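Local coordinates for carboxylase (Deinococcus radiodurans, PDB 5H80), which probably carries out the ATP-dependent carboxylation of biotin, as the biotin carboxylase domain of a single-chain bacterial carboxylase, at residues 325-331 with 424-428. Sequence-based numbering, arbitrary orientation. Where two conformers were deposited one is given.
Sequences HTVTEEW and KVVVH. With EDO (1,2-ethanediol), chain G.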
loop_
_atom_site.group_PDB
_atom_site.type_symbol
_atom_site.label_atom_id
_atom_site.label_comp_id
_atom_site.label_asym_id
_atom_site.label_seq_id
_atom_site.Cartn_x
_atom_site.Cartn_y
_atom_site.Cartn_z
ATOM N N HIS A 325 3.804 4.807 13.501
ATOM C CA HIS A 325 2.421 5.161 13.289
ATOM C C HIS A 325 2.048 4.442 11.936
ATOM O O HIS A 325 0.884 4.029 11.831
ATOM C CB HIS A 325 2.234 6.654 13.122
ATOM C CG HIS A 325 2.773 7.195 11.815
ATOM N ND1 HIS A 325 4.090 7.486 11.583
ATOM C CD2 HIS A 325 2.133 7.423 10.626
ATOM C CE1 HIS A 325 4.261 7.921 10.322
ATOM N NE2 HIS A 325 3.079 7.895 9.719
ATOM N N THR A 326 3.075 4.248 11.109
ATOM C CA THR A 326 2.812 3.548 9.782
ATOM C C THR A 326 2.078 2.166 9.875
ATOM O O THR A 326 1.143 1.832 9.012
ATOM C CB THR A 326 4.095 3.280 9.071
ATOM O OG1 THR A 326 4.874 2.486 9.944
ATOM C CG2 THR A 326 4.832 4.612 8.719
ATOM N N VAL A 327 2.441 1.312 10.793
ATOM C CA VAL A 327 1.783 -0.039 10.895
ATOM C C VAL A 327 0.300 -0.003 11.239
ATOM O O VAL A 327 -0.504 -0.774 10.700
ATOM C CB VAL A 327 2.487 -1.039 11.847
ATOM C CG1 VAL A 327 3.607 -1.778 11.179
ATOM C CG2 VAL A 327 3.005 -0.387 13.119
ATOM N N THR A 328 -0.088 0.929 12.114
ATOM C CA THR A 328 -1.426 1.146 12.453
ATOM C C THR A 328 -2.179 1.655 11.269
ATOM O O THR A 328 -3.280 1.211 11.012
ATOM C CB THR A 328 -1.493 2.226 13.566
ATOM O OG1 THR A 328 -0.867 1.700 14.741
ATOM C CG2 THR A 328 -2.886 2.657 13.892
ATOM N N GLU A 329 -1.571 2.590 10.547
ATOM C CA GLU A 329 -2.179 3.110 9.281
ATOM C C GLU A 329 -2.537 1.949 8.371
ATOM O O GLU A 329 -3.654 1.920 7.831
ATOM C CB GLU A 329 -1.166 4.091 8.601
ATOM C CG GLU A 329 -1.087 5.425 9.359
ATOM C CD GLU A 329 -0.391 6.535 8.531
ATOM O OE1 GLU A 329 0.445 6.202 7.677
ATOM O OE2 GLU A 329 -0.704 7.706 8.712
ATOM N N GLU A 330 -1.642 1.050 8.083
ATOM C CA GLU A 330 -1.912 0.017 7.073
ATOM C C GLU A 330 -2.869 -1.070 7.640
ATOM O O GLU A 330 -3.757 -1.597 6.870
ATOM C CB GLU A 330 -0.589 -0.534 6.561
ATOM C CG GLU A 330 0.350 0.378 5.751
ATOM C CD GLU A 330 -0.321 1.035 4.687
ATOM O OE1 GLU A 330 -0.965 0.318 3.857
ATOM O OE2 GLU A 330 -0.374 2.240 4.676
ATOM N N TRP A 331 -2.678 -1.495 8.889
ATOM C CA TRP A 331 -3.637 -2.372 9.541
ATOM C C TRP A 331 -5.069 -1.791 9.546
ATOM O O TRP A 331 -6.037 -2.510 9.154
ATOM C CB TRP A 331 -3.170 -2.741 10.962
ATOM C CG TRP A 331 -4.074 -3.650 11.696
ATOM C CD1 TRP A 331 -4.812 -4.752 11.181
ATOM C CD2 TRP A 331 -4.381 -3.564 13.042
ATOM N NE1 TRP A 331 -5.509 -5.344 12.180
ATOM C CE2 TRP A 331 -5.230 -4.666 13.362
ATOM C CE3 TRP A 331 -3.921 -2.726 14.107
ATOM C CZ2 TRP A 331 -5.663 -4.922 14.647
ATOM C CZ3 TRP A 331 -4.407 -2.937 15.347
ATOM C CH2 TRP A 331 -5.303 -4.052 15.646
ATOM N N LYS A 424 11.654 2.684 6.183
ATOM C CA LYS A 424 10.735 1.834 6.941
ATOM C C LYS A 424 9.912 0.972 5.964
ATOM O O LYS A 424 9.337 1.540 5.123
ATOM C CB LYS A 424 9.850 2.604 7.854
ATOM C CG LYS A 424 10.570 3.614 8.771
ATOM C CD LYS A 424 9.618 4.420 9.678
ATOM C CE LYS A 424 8.558 5.294 8.984
ATOM N NZ LYS A 424 7.753 6.235 9.824
ATOM N N VAL A 425 9.914 -0.332 6.142
ATOM C CA VAL A 425 9.191 -1.249 5.286
ATOM C C VAL A 425 8.041 -1.824 6.030
ATOM O O VAL A 425 8.243 -2.533 7.048
ATOM C CB VAL A 425 10.093 -2.372 4.798
ATOM C CG1 VAL A 425 9.356 -3.482 3.925
ATOM C CG2 VAL A 425 11.302 -1.767 4.045
ATOM N N VAL A 426 6.842 -1.590 5.496
ATOM C CA VAL A 426 5.609 -1.974 6.178
ATOM C C VAL A 426 5.000 -3.053 5.309
ATOM O O VAL A 426 4.822 -2.820 4.091
ATOM C CB VAL A 426 4.650 -0.846 6.434
ATOM C CG1 VAL A 426 3.447 -1.281 7.205
ATOM C CG2 VAL A 426 5.390 0.315 7.187
ATOM N N VAL A 427 4.689 -4.178 5.926
ATOM C CA VAL A 427 4.052 -5.232 5.140
ATOM C C VAL A 427 2.722 -5.583 5.760
ATOM O O VAL A 427 2.572 -5.580 6.984
ATOM C CB VAL A 427 4.939 -6.397 5.013
ATOM C CG1 VAL A 427 4.217 -7.568 4.476
ATOM C CG2 VAL A 427 6.117 -6.098 4.100
ATOM N N HIS A 428 1.711 -5.831 4.922
ATOM C CA HIS A 428 0.303 -5.952 5.410
ATOM C C HIS A 428 -0.455 -7.043 4.662
ATOM O O HIS A 428 -0.181 -7.279 3.538
ATOM C CB HIS A 428 -0.416 -4.674 5.229
ATOM C CG HIS A 428 -1.877 -4.712 5.522
ATOM N ND1 HIS A 428 -2.825 -4.421 4.547
ATOM C CD2 HIS A 428 -2.577 -4.891 6.679
ATOM C CE1 HIS A 428 -4.032 -4.419 5.094
ATOM N NE2 HIS A 428 -3.907 -4.741 6.375
HETATM C C1 EDO G . -1.871 5.202 4.316
HETATM O O1 EDO G . -2.499 3.921 4.512
HETATM C C2 EDO G . -2.651 6.372 4.826
HETATM O O2 EDO G . -3.922 6.206 4.163
HETATM O O HOH W 1 -6.124 -4.910 8.076
#
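Val426 sets CG1 anti to its backbone N (chi1 -177°) and meets Glu330 with it, while CG2 goes to Thr326. This is helix-on-sheet packing in a biotin carboxylase, an ATP-grasp enzyme. Helix 325-332 packs on one face of the antiparallel sheet, roughly along strand 421-429. The helix and strand segments run the same way, 26° apart. Val426 CG1 sits 3.8 Å from Glu330 CG and, in one of the two deposited conformers of Val327, 4.0 Å from Val327 CG1. Its CG2 lies 3.5 Å from Thr326 OG1, a hydroxyl that is hydrogen-bonded to Gln370 of the neighbouring strand 367-374. Val425 and Val427 point to the other side of the sheet, where helix 434-446 covers them.

Lys424 bends at chi3 (-60°), and its NZ comes 3.5 Å from Thr326 CG2. That ammonium is held by Val323 O and by a salt bridge to Glu42. Glu330 OE2 accepts a hydrogen bond from O1 of a 1,2-ethanediol, probably a crystallisation additive, and forms a salt bridge with Arg403.

At the far end, the His428 ring lies with one face under Glu330 O. The oxygen is 3.2 Å from His428 NE2, but the angle is too poor for a hydrogen bond. In the ring plane a water is hydrogen-bonded to His428 NE2 at 2.8 Å and donates to Trp331 O at 2.6 Å.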